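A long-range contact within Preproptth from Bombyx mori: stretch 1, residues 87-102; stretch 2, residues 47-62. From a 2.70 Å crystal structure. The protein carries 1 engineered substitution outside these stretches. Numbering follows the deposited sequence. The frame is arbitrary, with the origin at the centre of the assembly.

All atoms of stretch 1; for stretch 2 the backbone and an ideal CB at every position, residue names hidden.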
# COMPACT_ATOMS: atom_id res chain seq x y z
N ALA D 87 -1.95 -8.67 -0.54
CA ALA D 87 -2.75 -7.73 -1.31
C ALA D 87 -4.06 -8.39 -1.73
O ALA D 87 -4.07 -9.51 -2.25
CB ALA D 87 -1.99 -7.25 -2.52
N GLU D 88 -5.16 -7.68 -1.51
CA GLU D 88 -6.48 -8.18 -1.88
C GLU D 88 -7.27 -7.09 -2.59
O GLU D 88 -7.12 -5.90 -2.31
CB GLU D 88 -7.24 -8.68 -0.65
CG GLU D 88 -7.52 -7.61 0.40
CD GLU D 88 -8.39 -8.13 1.53
OE1 GLU D 88 -7.88 -8.89 2.37
OE2 GLU D 88 -9.58 -7.77 1.57
N SER D 89 -8.11 -7.52 -3.52
CA SER D 89 -8.96 -6.61 -4.28
C SER D 89 -10.14 -6.14 -3.44
O SER D 89 -10.61 -6.86 -2.56
CB SER D 89 -9.47 -7.29 -5.56
OG SER D 89 -10.35 -6.45 -6.27
N HIS D 90 -10.59 -4.93 -3.72
CA HIS D 90 -11.69 -4.32 -2.97
C HIS D 90 -12.55 -3.46 -3.89
O HIS D 90 -12.17 -2.34 -4.23
CB HIS D 90 -11.13 -3.47 -1.82
CG HIS D 90 -12.16 -3.07 -0.82
ND1 HIS D 90 -13.00 -3.98 -0.20
CD2 HIS D 90 -12.49 -1.85 -0.31
CE1 HIS D 90 -13.80 -3.34 0.64
NE2 HIS D 90 -13.51 -2.05 0.59
N PRO D 91 -13.70 -4.00 -4.32
CA PRO D 91 -14.60 -3.19 -5.15
C PRO D 91 -15.28 -2.11 -4.32
O PRO D 91 -15.72 -2.38 -3.20
CB PRO D 91 -15.62 -4.21 -5.67
CG PRO D 91 -15.64 -5.27 -4.64
CD PRO D 91 -14.24 -5.36 -4.11
N VAL D 92 -15.35 -0.90 -4.86
CA VAL D 92 -16.01 0.21 -4.17
C VAL D 92 -16.75 1.10 -5.16
O VAL D 92 -16.33 1.24 -6.31
CB VAL D 92 -14.98 1.05 -3.37
CG1 VAL D 92 -13.95 1.69 -4.30
CG2 VAL D 92 -15.68 2.10 -2.52
N SER D 93 -17.85 1.69 -4.71
CA SER D 93 -18.59 2.64 -5.53
C SER D 93 -17.73 3.86 -5.81
O SER D 93 -17.14 4.43 -4.89
CB SER D 93 -19.89 3.06 -4.83
OG SER D 93 -20.63 3.95 -5.65
N VAL D 94 -17.66 4.25 -7.08
CA VAL D 94 -16.79 5.35 -7.49
C VAL D 94 -17.53 6.31 -8.42
O VAL D 94 -16.98 7.32 -8.86
CB VAL D 94 -15.52 4.81 -8.17
CG1 VAL D 94 -15.80 4.38 -9.62
CG2 VAL D 94 -14.41 5.84 -8.11
N ALA D 95 -18.79 6.00 -8.72
CA ALA D 95 -19.63 6.87 -9.52
C ALA D 95 -21.07 6.39 -9.46
O ALA D 95 -21.32 5.24 -9.09
CB ALA D 95 -19.14 6.92 -10.97
N CYS D 96 -22.00 7.27 -9.80
CA CYS D 96 -23.41 6.90 -9.90
C CYS D 96 -23.89 7.13 -11.33
O CYS D 96 -23.88 8.27 -11.81
CB CYS D 96 -24.26 7.69 -8.90
SG CYS D 96 -25.94 7.04 -8.72
N LEU D 97 -24.30 6.06 -12.00
CA LEU D 97 -24.62 6.10 -13.42
C LEU D 97 -25.99 5.49 -13.71
O LEU D 97 -26.42 4.57 -13.02
CB LEU D 97 -23.52 5.39 -14.21
CG LEU D 97 -22.10 5.90 -13.94
CD1 LEU D 97 -21.05 5.00 -14.57
CD2 LEU D 97 -21.95 7.33 -14.45
N CYS D 98 -26.66 5.99 -14.74
CA CYS D 98 -28.04 5.60 -15.02
C CYS D 98 -28.13 4.45 -16.03
O CYS D 98 -28.77 4.58 -17.07
CB CYS D 98 -28.83 6.81 -15.54
SG CYS D 98 -30.64 6.56 -15.59
N THR D 99 -27.48 3.33 -15.71
CA THR D 99 -27.60 2.11 -16.51
C THR D 99 -28.71 1.22 -15.94
O THR D 99 -28.74 0.94 -14.75
CB THR D 99 -26.28 1.31 -16.54
OG1 THR D 99 -25.24 2.11 -17.11
CG2 THR D 99 -26.44 0.02 -17.35
N ARG D 100 -29.61 0.77 -16.81
CA ARG D 100 -30.74 -0.05 -16.40
C ARG D 100 -30.30 -1.38 -15.79
O ARG D 100 -29.12 -1.74 -15.87
CB ARG D 100 -31.67 -0.31 -17.58
CG ARG D 100 -31.09 -1.26 -18.61
CD ARG D 100 -31.96 -1.37 -19.84
NE ARG D 100 -31.41 -2.32 -20.80
CZ ARG D 100 -31.93 -2.58 -21.99
NH1 ARG D 100 -33.03 -1.97 -22.40
NH2 ARG D 100 -31.34 -3.47 -22.79
N ASP D 101 -31.24 -2.10 -15.20
CA ASP D 101 -30.95 -3.41 -14.63
C ASP D 101 -30.88 -4.45 -15.74
O ASP D 101 -31.51 -4.29 -16.79
CB ASP D 101 -32.02 -3.80 -13.60
CG ASP D 101 -33.36 -4.09 -14.22
OD1 ASP D 101 -33.73 -3.42 -15.21
OD2 ASP D 101 -34.06 -5.00 -13.73
N TYR D 102 -30.11 -5.50 -15.51
CA TYR D 102 -29.86 -6.53 -16.52
C TYR D 102 -29.30 -5.92 -17.80
O TYR D 102 -28.10 -5.99 -18.06
CB TYR D 102 -31.14 -7.31 -16.83
CG TYR D 102 -31.66 -8.13 -15.67
CD1 TYR D 102 -31.01 -9.30 -15.28
CD2 TYR D 102 -32.79 -7.74 -14.96
CE1 TYR D 102 -31.48 -10.05 -14.22
CE2 TYR D 102 -33.26 -8.49 -13.90
CZ TYR D 102 -32.60 -9.64 -13.53
OH TYR D 102 -33.07 -10.39 -12.48
N UNK D 47 -34.79 14.15 -13.84
CA UNK D 47 -34.32 12.84 -13.40
C UNK D 47 -33.99 11.95 -14.60
O UNK D 47 -33.85 12.42 -15.73
CB UNK D 47 -35.37 12.17 -12.51
N UNK D 48 -33.87 10.65 -14.33
CA UNK D 48 -33.52 9.64 -15.32
C UNK D 48 -34.44 8.44 -15.13
O UNK D 48 -33.97 7.32 -14.93
CB UNK D 48 -32.05 9.23 -15.20
N UNK D 49 -35.75 8.69 -15.18
CA UNK D 49 -36.75 7.65 -14.93
C UNK D 49 -36.52 6.40 -15.81
O UNK D 49 -35.81 6.48 -16.81
CB UNK D 49 -38.15 8.21 -15.18
N UNK D 50 -37.13 5.26 -15.42
CA UNK D 50 -36.98 3.96 -16.10
C UNK D 50 -37.14 3.98 -17.62
O UNK D 50 -37.66 4.96 -18.16
CB UNK D 50 -38.00 2.98 -15.52
N UNK D 51 -36.73 2.90 -18.31
CA UNK D 51 -36.28 1.60 -17.76
C UNK D 51 -34.94 1.63 -17.01
O UNK D 51 -34.60 0.65 -16.35
CB UNK D 51 -36.17 0.59 -18.90
N UNK D 52 -34.21 2.73 -17.11
CA UNK D 52 -32.92 2.87 -16.45
C UNK D 52 -33.03 3.21 -14.97
O UNK D 52 -33.92 3.95 -14.55
CB UNK D 52 -32.10 3.95 -17.16
N UNK D 53 -32.10 2.67 -14.18
CA UNK D 53 -31.99 2.99 -12.76
C UNK D 53 -30.55 3.35 -12.42
O UNK D 53 -29.61 2.84 -13.04
CB UNK D 53 -32.47 1.82 -11.90
N UNK D 54 -30.39 4.23 -11.45
CA UNK D 54 -29.07 4.69 -11.04
C UNK D 54 -28.27 3.54 -10.43
O UNK D 54 -28.69 2.95 -9.43
CB UNK D 54 -29.19 5.84 -10.04
N UNK D 55 -27.13 3.23 -11.03
CA UNK D 55 -26.25 2.19 -10.52
C UNK D 55 -25.13 2.85 -9.74
O UNK D 55 -24.89 4.04 -9.89
CB UNK D 55 -25.70 1.32 -11.65
N UNK D 56 -24.45 2.07 -8.91
CA UNK D 56 -23.25 2.53 -8.25
C UNK D 56 -22.09 1.86 -8.99
O UNK D 56 -22.02 0.64 -9.08
CB UNK D 56 -23.25 2.20 -6.76
N UNK D 57 -21.20 2.68 -9.54
CA UNK D 57 -20.10 2.16 -10.36
C UNK D 57 -19.03 1.52 -9.49
O UNK D 57 -18.28 2.22 -8.80
CB UNK D 57 -19.49 3.28 -11.21
N UNK D 58 -18.97 0.20 -9.51
CA UNK D 58 -17.99 -0.54 -8.73
C UNK D 58 -16.61 -0.50 -9.38
O UNK D 58 -16.47 -0.76 -10.58
CB UNK D 58 -18.44 -1.99 -8.55
N UNK D 59 -15.61 -0.19 -8.57
CA UNK D 59 -14.22 -0.16 -9.03
C UNK D 59 -13.34 -0.89 -8.02
O UNK D 59 -13.42 -0.63 -6.82
CB UNK D 59 -13.74 1.28 -9.23
N UNK D 60 -12.51 -1.80 -8.51
CA UNK D 60 -11.66 -2.62 -7.65
C UNK D 60 -10.33 -1.95 -7.34
O UNK D 60 -9.58 -1.60 -8.24
CB UNK D 60 -11.41 -3.98 -8.31
N UNK D 61 -10.07 -1.76 -6.05
CA UNK D 61 -8.79 -1.24 -5.58
C UNK D 61 -8.08 -2.29 -4.73
O UNK D 61 -8.72 -3.20 -4.21
CB UNK D 61 -8.99 0.05 -4.78
N UNK D 62 -6.76 -2.16 -4.61
CA UNK D 62 -5.96 -3.13 -3.86
C UNK D 62 -5.63 -2.63 -2.46
O UNK D 62 -5.18 -1.50 -2.28
CB UNK D 62 -4.67 -3.44 -4.61

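Position 47 has nothing of stretch 1 within reach and would accept almost any residue; it is Thr47. At position 48 the ideal CB points toward stretch 1 and lies 3.0 Å from Cys98 SG, too tight for an ordinary nonbonded contact but right for the carbon next to a bonded sulfur. Cysteine is strongly indicated, and Cys48 SG joins Cys98 SG at 2.0 Å in a disulfide.

Positions 49 and 50 meet nothing of stretch 1, so polar or charged residues are as welcome as any, and phi near -50° at 50 also admits proline; they are Arg49 and Pro50. The peptide bond before position 51 is cis, which favours proline; Pro51 follows.

At position 52 the CB points sideways, 3.4 Å from Cys98 SG, with the backbone of Thr99 and Arg100 alongside. A side chain with an atom to lay beside this backbone would suit, an aromatic among them; Tyr52 brings its ring edge there, with CD2 3.5 Å from Arg100 N. Position 53 points away, leaving wide choice; it is Ile53.

The CB of position 54 lies 3.7 Å from Cys96 SG, so a small or apolar residue would suit. Cys54 fits, its sulfur bonded elsewhere in the structure.

Around here the chain pairs antiparallel with stretch 1. The CB of 55 shares a face with Leu97, whose flank invites a long aliphatic chain. Lys55 supplies one, with CE 3.5 Å from Leu97 CD1, while its backbone N donates to Leu97 O at 2.5 Å. Position 56 turns to the other face, where Ser93 OG is 3.3 Å from the CB; many residues could extend past it, and Glu56 does.

Position 57 sits at the bulge, where the register shifts by one. Its CB points toward stretch 1, hemmed in by Ala95 O at 3.4 Å from CB and by Val94 and Leu97, so a small side chain is favoured. Ser57 suits it; its N bonds Ala95 O (2.6 Å) and its O accepts from Val94 N (2.7 Å).

Position 58 has loose neighbours in Pro91 and Ser93; an apolar residue is one option: Leu58. At 59, Val94 CG1 is 3.7 Å from the ideal CB, welcoming an apolar or aromatic base; Tyr59 packs its CB there, and its end leads away.

At position 60 Ser89 OG lies 3.4 Å from the CB, so something small or polar fits; it is Ser60. Position 61 shares its face with His90 and Val92, favouring a branched aliphatic: Ile61 CD1 reaches the His90 ring edge and lies 4.4 Å from Val92 CG1. At 62 the ideal CB is 5.1 Å from Ala87 CB, leaving room for a modest, beta-branched residue such as valine or threonine; Thr62 sets CG2 3.6 Å from Ala87 CB.

Stretch 2 (47-62) TCRPPYICKESLYSIT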
# COMPACT_ATOMS: atom_id res chain seq x y z
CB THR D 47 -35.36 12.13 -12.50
OG1 THR D 47 -36.60 12.00 -13.21
CG2 THR D 47 -35.60 12.91 -11.22
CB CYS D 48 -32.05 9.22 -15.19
SG CYS D 48 -31.41 8.20 -16.53
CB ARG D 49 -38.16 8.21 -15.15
CG ARG D 49 -38.49 9.46 -14.34
CD ARG D 49 -38.15 9.31 -12.86
NE ARG D 49 -38.71 8.10 -12.27
CZ ARG D 49 -38.49 7.72 -11.02
NH1 ARG D 49 -37.73 8.45 -10.22
NH2 ARG D 49 -39.03 6.60 -10.56
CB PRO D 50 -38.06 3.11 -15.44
CG PRO D 50 -38.16 3.65 -14.08
CD PRO D 50 -37.92 5.12 -14.19
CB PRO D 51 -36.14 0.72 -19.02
CG PRO D 51 -36.85 1.45 -20.11
CD PRO D 51 -36.71 2.90 -19.78
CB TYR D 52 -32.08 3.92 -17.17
CG TYR D 52 -31.99 3.69 -18.66
CD1 TYR D 52 -32.94 4.22 -19.53
CD2 TYR D 52 -30.95 2.95 -19.21
CE1 TYR D 52 -32.86 4.01 -20.89
CE2 TYR D 52 -30.86 2.73 -20.57
CZ TYR D 52 -31.82 3.26 -21.41
OH TYR D 52 -31.74 3.06 -22.77
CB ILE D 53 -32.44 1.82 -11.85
CG1 ILE D 53 -32.42 2.27 -10.38
CG2 ILE D 53 -31.52 0.61 -12.02
CD1 ILE D 53 -33.28 1.45 -9.46
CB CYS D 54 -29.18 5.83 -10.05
SG CYS D 54 -30.01 7.30 -10.68
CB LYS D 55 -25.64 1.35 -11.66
CG LYS D 55 -24.42 2.02 -12.35
CD LYS D 55 -23.70 1.11 -13.33
CE LYS D 55 -22.54 1.86 -13.98
NZ LYS D 55 -21.60 1.00 -14.73
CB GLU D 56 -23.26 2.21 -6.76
CG GLU D 56 -23.25 0.74 -6.39
CD GLU D 56 -23.26 0.52 -4.89
OE1 GLU D 56 -23.08 1.51 -4.14
OE2 GLU D 56 -23.45 -0.64 -4.45
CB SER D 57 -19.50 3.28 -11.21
OG SER D 57 -18.50 2.77 -12.08
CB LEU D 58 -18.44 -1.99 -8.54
CG LEU D 58 -19.72 -2.21 -7.75
CD1 LEU D 58 -20.11 -3.68 -7.78
CD2 LEU D 58 -19.58 -1.73 -6.31
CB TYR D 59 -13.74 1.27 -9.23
CG TYR D 59 -12.30 1.37 -9.70
CD1 TYR D 59 -11.99 1.34 -11.05
CD2 TYR D 59 -11.26 1.50 -8.80
CE1 TYR D 59 -10.69 1.43 -11.49
CE2 TYR D 59 -9.95 1.60 -9.22
CZ TYR D 59 -9.67 1.56 -10.57
OH TYR D 59 -8.36 1.65 -11.00
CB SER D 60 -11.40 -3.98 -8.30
OG SER D 60 -12.59 -4.75 -8.39
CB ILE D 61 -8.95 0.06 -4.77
CG1 ILE D 61 -9.92 -0.15 -3.60
CG2 ILE D 61 -9.44 1.19 -5.68
CD1 ILE D 61 -9.97 1.00 -2.63
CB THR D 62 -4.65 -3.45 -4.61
OG1 THR D 62 -4.94 -3.83 -5.96
CG2 THR D 62 -3.91 -4.58 -3.92
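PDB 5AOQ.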